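Local coordinates for spore coat polysaccharide biosynthesis protein SpsE (Bacillus subtilis, PDB 1VLI), which probably acts as an N-acylneuraminate-9-phosphate synthase-like enzyme in the biosynthesis of spore coat polysaccharide, at residues A[152-166]-A[179-193]. Sequence-based numbering, arbitrary orientation.
Sequences KYVARLNRPMIFSTA and TIRAEGNNQIAIMHC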
loop_
_atom_site.group_PDB
_atom_site.type_symbol
_atom_site.label_atom_id
_atom_site.label_comp_id
_atom_site.label_asym_id
_atom_site.label_seq_id
_atom_site.Cartn_x
_atom_site.Cartn_y
_atom_site.Cartn_z
ATOM N N LYS A 152 -9.539 4.967 -9.061
ATOM C CA LYS A 152 -10.062 5.158 -10.408
ATOM C C LYS A 152 -9.010 5.864 -11.263
ATOM O O LYS A 152 -8.794 5.531 -12.422
ATOM C CB LYS A 152 -11.316 6.018 -10.293
ATOM C CG LYS A 152 -12.282 5.974 -11.453
ATOM C CD LYS A 152 -13.360 7.064 -11.293
ATOM C CE LYS A 152 -14.542 6.894 -12.273
ATOM N NZ LYS A 152 -15.898 6.958 -11.607
ATOM N N TYR A 153 -8.356 6.850 -10.672
ATOM C CA TYR A 153 -7.428 7.703 -11.388
ATOM C C TYR A 153 -6.216 6.904 -11.825
ATOM O O TYR A 153 -5.802 6.976 -12.976
ATOM C CB TYR A 153 -6.987 8.820 -10.466
ATOM C CG TYR A 153 -6.135 9.871 -11.098
ATOM C CD1 TYR A 153 -4.750 9.727 -11.157
ATOM C CD2 TYR A 153 -6.695 11.027 -11.596
ATOM C CE1 TYR A 153 -3.952 10.693 -11.700
ATOM C CE2 TYR A 153 -5.903 12.010 -12.150
ATOM C CZ TYR A 153 -4.526 11.842 -12.201
ATOM O OH TYR A 153 -3.728 12.838 -12.742
ATOM N N VAL A 154 -5.671 6.120 -10.905
ATOM C CA VAL A 154 -4.534 5.292 -11.212
ATOM C C VAL A 154 -4.918 4.096 -12.110
ATOM O O VAL A 154 -4.180 3.745 -13.032
ATOM C CB VAL A 154 -3.853 4.814 -9.931
ATOM C CG1 VAL A 154 -2.640 4.008 -10.279
ATOM C CG2 VAL A 154 -3.447 5.997 -9.080
ATOM N N ALA A 155 -6.067 3.468 -11.848
ATOM C CA ALA A 155 -6.504 2.354 -12.698
ATOM C C ALA A 155 -6.437 2.722 -14.201
ATOM O O ALA A 155 -6.117 1.880 -15.030
ATOM C CB ALA A 155 -7.885 1.903 -12.324
ATOM N N ARG A 156 -6.740 3.972 -14.534
ATOM C CA ARG A 156 -6.785 4.408 -15.936
ATOM C C ARG A 156 -5.412 4.509 -16.610
ATOM O O ARG A 156 -5.333 4.704 -17.813
ATOM C CB ARG A 156 -7.503 5.749 -16.068
ATOM C CG ARG A 156 -8.996 5.628 -16.060
ATOM C CD ARG A 156 -9.692 6.956 -15.953
ATOM N NE ARG A 156 -11.094 6.764 -15.630
ATOM C CZ ARG A 156 -11.994 7.737 -15.535
ATOM N NH1 ARG A 156 -11.646 9.003 -15.750
ATOM N NH2 ARG A 156 -13.255 7.439 -15.224
ATOM N N LEU A 157 -4.347 4.380 -15.831
ATOM C CA LEU A 157 -3.004 4.458 -16.360
ATOM C C LEU A 157 -2.557 3.113 -16.911
ATOM O O LEU A 157 -1.495 3.003 -17.524
ATOM C CB LEU A 157 -2.051 4.949 -15.271
ATOM C CG LEU A 157 -2.398 6.344 -14.768
ATOM C CD1 LEU A 157 -1.605 6.699 -13.506
ATOM C CD2 LEU A 157 -2.189 7.370 -15.915
ATOM N N ASN A 158 -3.370 2.094 -16.674
ATOM C CA ASN A 158 -3.162 0.742 -17.193
ATOM C C ASN A 158 -1.917 -0.048 -16.786
ATOM O O ASN A 158 -1.455 -0.937 -17.487
ATOM C CB ASN A 158 -3.462 0.639 -18.686
ATOM C CG ASN A 158 -4.769 -0.131 -18.945
ATOM O OD1 ASN A 158 -5.782 0.492 -19.295
ATOM N ND2 ASN A 158 -4.769 -1.485 -18.708
ATOM N N ARG A 159 -1.420 0.244 -15.605
ATOM C CA ARG A 159 -0.355 -0.529 -15.043
ATOM C C ARG A 159 -0.887 -1.413 -13.922
ATOM O O ARG A 159 -2.005 -1.197 -13.399
ATOM C CB ARG A 159 0.736 0.414 -14.557
ATOM C CG ARG A 159 1.587 0.951 -15.706
ATOM C CD ARG A 159 2.408 -0.171 -16.402
ATOM N NE ARG A 159 2.928 0.221 -17.715
ATOM C CZ ARG A 159 2.240 0.155 -18.857
ATOM N NH1 ARG A 159 0.981 -0.292 -18.873
ATOM N NH2 ARG A 159 2.814 0.545 -19.991
ATOM N N PRO A 160 -0.119 -2.439 -13.579
ATOM C CA PRO A 160 -0.463 -3.272 -12.449
ATOM C C PRO A 160 -0.725 -2.467 -11.171
ATOM O O PRO A 160 -0.142 -1.402 -10.943
ATOM C CB PRO A 160 0.769 -4.160 -12.305
ATOM C CG PRO A 160 1.240 -4.296 -13.699
ATOM C CD PRO A 160 1.093 -2.924 -14.268
HETATM N N MSE A 161 -1.603 -3.002 -10.332
HETATM C CA MSE A 161 -1.940 -2.344 -9.095
HETATM C C MSE A 161 -1.883 -3.294 -7.949
HETATM O O MSE A 161 -2.394 -4.419 -8.050
HETATM C CB MSE A 161 -3.274 -1.731 -9.254
HETATM C CG MSE A 161 -3.087 -0.450 -10.020
HETATM SE SE MSE A 161 -4.561 0.615 -10.211
HETATM C CE MSE A 161 -4.971 1.130 -8.328
ATOM N N ILE A 162 -1.175 -2.892 -6.900
ATOM C CA ILE A 162 -1.046 -3.727 -5.703
ATOM C C ILE A 162 -1.670 -2.976 -4.565
ATOM O O ILE A 162 -1.223 -1.857 -4.270
ATOM C CB ILE A 162 0.421 -3.975 -5.367
ATOM C CG1 ILE A 162 1.173 -4.510 -6.585
ATOM C CG2 ILE A 162 0.549 -4.940 -4.183
ATOM C CD1 ILE A 162 2.675 -4.500 -6.401
ATOM N N PHE A 163 -2.709 -3.536 -3.943
ATOM C CA PHE A 163 -3.289 -2.815 -2.808
ATOM C C PHE A 163 -3.305 -3.620 -1.517
ATOM O O PHE A 163 -3.425 -4.836 -1.535
ATOM C CB PHE A 163 -4.601 -2.109 -3.151
ATOM C CG PHE A 163 -5.786 -3.020 -3.309
ATOM C CD1 PHE A 163 -6.544 -3.435 -2.182
ATOM C CD2 PHE A 163 -6.203 -3.414 -4.578
ATOM C CE1 PHE A 163 -7.663 -4.205 -2.334
ATOM C CE2 PHE A 163 -7.335 -4.226 -4.733
ATOM C CZ PHE A 163 -8.077 -4.607 -3.612
ATOM N N SER A 164 -3.104 -2.928 -0.404
ATOM C CA SER A 164 -2.964 -3.574 0.862
ATOM C C SER A 164 -4.284 -3.514 1.623
ATOM O O SER A 164 -5.155 -2.705 1.316
ATOM C CB SER A 164 -1.835 -2.908 1.617
ATOM O OG SER A 164 -0.604 -3.548 1.293
ATOM N N THR A 165 -4.447 -4.368 2.611
ATOM C CA THR A 165 -5.754 -4.486 3.253
ATOM C C THR A 165 -5.745 -4.523 4.782
ATOM O O THR A 165 -6.622 -5.174 5.383
ATOM C CB THR A 165 -6.463 -5.752 2.736
ATOM O OG1 THR A 165 -5.703 -6.903 3.113
ATOM C CG2 THR A 165 -6.492 -5.802 1.192
ATOM N N ALA A 166 -4.790 -3.849 5.429
ATOM C CA ALA A 166 -4.755 -3.864 6.895
ATOM C C ALA A 166 -6.038 -3.287 7.447
ATOM O O ALA A 166 -6.479 -2.202 7.025
ATOM C CB ALA A 166 -3.580 -3.100 7.442
ATOM N N THR A 179 -13.789 -1.122 -8.261
ATOM C CA THR A 179 -13.499 0.227 -8.711
ATOM C C THR A 179 -12.366 0.240 -9.754
ATOM O O THR A 179 -12.386 1.037 -10.699
ATOM C CB THR A 179 -13.093 1.083 -7.483
ATOM O OG1 THR A 179 -14.189 1.172 -6.565
ATOM C CG2 THR A 179 -12.850 2.500 -7.868
ATOM N N ILE A 180 -11.369 -0.621 -9.562
ATOM C CA ILE A 180 -10.244 -0.716 -10.497
ATOM C C ILE A 180 -10.703 -1.460 -11.739
ATOM O O ILE A 180 -10.374 -1.068 -12.868
ATOM C CB ILE A 180 -9.042 -1.431 -9.843
ATOM C CG1 ILE A 180 -8.573 -0.626 -8.631
ATOM C CG2 ILE A 180 -7.897 -1.664 -10.870
ATOM C CD1 ILE A 180 -7.754 -1.460 -7.662
ATOM N N ARG A 181 -11.467 -2.530 -11.534
ATOM C CA ARG A 181 -11.946 -3.305 -12.642
ATOM C C ARG A 181 -12.833 -2.500 -13.551
ATOM O O ARG A 181 -12.696 -2.604 -14.767
ATOM C CB ARG A 181 -12.662 -4.547 -12.173
ATOM C CG ARG A 181 -11.725 -5.664 -11.974
ATOM C CD ARG A 181 -12.402 -6.965 -11.869
ATOM N NE ARG A 181 -12.670 -7.593 -13.159
ATOM C CZ ARG A 181 -11.807 -8.354 -13.823
ATOM N NH1 ARG A 181 -10.585 -8.581 -13.347
ATOM N NH2 ARG A 181 -12.170 -8.885 -14.981
ATOM N N ALA A 182 -13.707 -1.673 -12.974
ATOM C CA ALA A 182 -14.655 -0.879 -13.759
ATOM C C ALA A 182 -13.972 0.042 -14.777
ATOM O O ALA A 182 -14.614 0.473 -15.737
ATOM C CB ALA A 182 -15.569 -0.061 -12.844
ATOM N N GLU A 183 -12.696 0.370 -14.558
ATOM C CA GLU A 183 -11.959 1.256 -15.478
ATOM C C GLU A 183 -11.237 0.503 -16.584
ATOM O O GLU A 183 -10.478 1.094 -17.342
ATOM C CB GLU A 183 -10.958 2.136 -14.725
ATOM C CG GLU A 183 -11.575 3.087 -13.713
ATOM C CD GLU A 183 -12.703 3.935 -14.283
ATOM O OE1 GLU A 183 -12.510 4.543 -15.361
ATOM O OE2 GLU A 183 -13.785 4.005 -13.644
ATOM N N GLY A 184 -11.461 -0.799 -16.662
ATOM C CA GLY A 184 -10.827 -1.633 -17.668
ATOM C C GLY A 184 -9.480 -2.231 -17.287
ATOM O O GLY A 184 -8.858 -2.909 -18.094
ATOM N N ASN A 185 -9.015 -1.986 -16.068
ATOM C CA ASN A 185 -7.753 -2.547 -15.613
ATOM C C ASN A 185 -7.983 -3.823 -14.794
ATOM O O ASN A 185 -8.593 -3.774 -13.736
ATOM C CB ASN A 185 -6.995 -1.497 -14.796
ATOM C CG ASN A 185 -5.550 -1.878 -14.543
ATOM O OD1 ASN A 185 -5.195 -3.039 -14.625
ATOM N ND2 ASN A 185 -4.707 -0.890 -14.238
ATOM N N ASN A 186 -7.494 -4.962 -15.279
ATOM C CA ASN A 186 -7.655 -6.216 -14.559
ATOM C C ASN A 186 -6.360 -6.834 -14.042
ATOM O O ASN A 186 -6.351 -8.011 -13.724
ATOM C CB ASN A 186 -8.537 -7.242 -15.332
ATOM C CG ASN A 186 -7.939 -7.661 -16.663
ATOM N N GLN A 187 -5.304 -6.033 -13.902
ATOM C CA GLN A 187 -3.997 -6.486 -13.364
ATOM C C GLN A 187 -3.856 -6.077 -11.902
ATOM O O GLN A 187 -3.143 -5.117 -11.577
ATOM C CB GLN A 187 -2.836 -5.880 -14.171
ATOM C CG GLN A 187 -3.109 -5.801 -15.668
ATOM C CD GLN A 187 -2.273 -4.736 -16.361
ATOM O OE1 GLN A 187 -1.146 -5.021 -16.737
ATOM N NE2 GLN A 187 -2.828 -3.506 -16.538
ATOM N N ILE A 188 -4.561 -6.800 -11.034
ATOM C CA ILE A 188 -4.732 -6.413 -9.625
ATOM C C ILE A 188 -4.125 -7.468 -8.717
ATOM O O ILE A 188 -4.264 -8.653 -8.987
ATOM C CB ILE A 188 -6.217 -6.270 -9.324
ATOM C CG1 ILE A 188 -6.831 -5.217 -10.225
ATOM C CG2 ILE A 188 -6.470 -5.945 -7.854
ATOM C CD1 ILE A 188 -8.359 -5.240 -10.212
ATOM N N ALA A 189 -3.412 -7.027 -7.675
ATOM C CA ALA A 189 -2.879 -7.908 -6.619
ATOM C C ALA A 189 -3.352 -7.323 -5.292
ATOM O O ALA A 189 -3.324 -6.097 -5.108
ATOM C CB ALA A 189 -1.363 -7.995 -6.649
ATOM N N ILE A 190 -3.764 -8.196 -4.377
ATOM C CA ILE A 190 -4.371 -7.774 -3.102
ATOM C C ILE A 190 -3.476 -8.326 -2.005
ATOM O O ILE A 190 -3.282 -9.525 -1.949
ATOM C CB ILE A 190 -5.795 -8.383 -2.975
ATOM C CG1 ILE A 190 -6.667 -7.970 -4.175
ATOM C CG2 ILE A 190 -6.454 -7.982 -1.643
ATOM C CD1 ILE A 190 -8.110 -8.414 -4.099
HETATM N N MSE A 191 -2.899 -7.463 -1.161
HETATM C CA MSE A 191 -2.020 -7.938 -0.093
HETATM C C MSE A 191 -2.810 -8.055 1.211
HETATM O O MSE A 191 -3.486 -7.131 1.605
HETATM C CB MSE A 191 -0.846 -7.012 0.134
HETATM C CG MSE A 191 -0.051 -6.598 -1.159
HETATM SE SE MSE A 191 0.877 -8.101 -1.916
HETATM C CE MSE A 191 2.438 -8.129 -0.741
ATOM N N HIS A 192 -2.709 -9.187 1.878
ATOM C CA HIS A 192 -3.122 -9.295 3.268
ATOM C C HIS A 192 -2.015 -8.715 4.111
ATOM O O HIS A 192 -0.855 -8.799 3.739
ATOM C CB HIS A 192 -3.357 -10.762 3.645
ATOM C CG HIS A 192 -3.580 -10.978 5.107
ATOM N ND1 HIS A 192 -4.525 -10.275 5.828
ATOM C CD2 HIS A 192 -2.987 -11.822 5.982
ATOM C CE1 HIS A 192 -4.512 -10.691 7.081
ATOM N NE2 HIS A 192 -3.597 -11.633 7.198
ATOM N N CYS A 193 -2.359 -8.179 5.272
ATOM C CA CYS A 193 -1.436 -7.341 5.979
ATOM C C CYS A 193 -1.948 -7.015 7.372
ATOM O O CYS A 193 -3.144 -6.855 7.556
ATOM C CB CYS A 193 -1.344 -6.045 5.174
ATOM S SG CYS A 193 -0.195 -4.899 5.865
#
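Met161 N gives to Gln187 O where strands 161-164 and 188-193, parallel neighbours in the TIM barrel of this NeuB-family protein, begin their backbone ladder; helix 170-181 joins the two in a beta-alpha-beta crossover. The ladder continues through Ala189 N to Met161 O, Phe163 N to Ala189 O and Met191 N to Phe163 O, this last one 2.7 Å long and almost straight at 176°. Just beyond, Thr165 adds a side-chain bond: OG1, set between the backbone N and the carbonyl carbon (chi1 63°), donates to Met191 O at 2.7 Å, and Lys301 also bonds to this hydroxyl.

Apolar packing lies on both sides of the sheet. Towards helix 170-181, the Phe163 ring lies obliquely against Ile180 CD1, Ile188 CG2 and Ile190 CG1, with its CZ 3.7 Å from Ile190 CG1. Met161, a selenomethionine like Met191, meets Ile180 tip to tip, CE to CD1, while Ala155 CB rests on Ile180 CG2. On the other side Ile162 CG2 sits 3.5 Å from Met191 CG. Near the C-terminal strand ends, the Cys193 side chain is about 6 Å from the bound zinc ion, whose ligands include His226 and His248.

Polar side chains tie together the loops entering the strands. Asn185 ND2 bonds to both Arg159 O and Ala155 O, reaching the latter in its carbonyl plane, on a lone pair. Its OD1 accepts Gln187 N, an Asx turn, and Gln187 NE2 from the opposite face. That same NE2 bridges to Asn158 O, 3.1 Å away. At the outer end is a salt bridge in which Arg156 grips Glu183 side-on: NE, at 2.6 Å, and NH2 both reach OE1 from one face of the carboxylate, whose plane is turned 50° from the guanidinium.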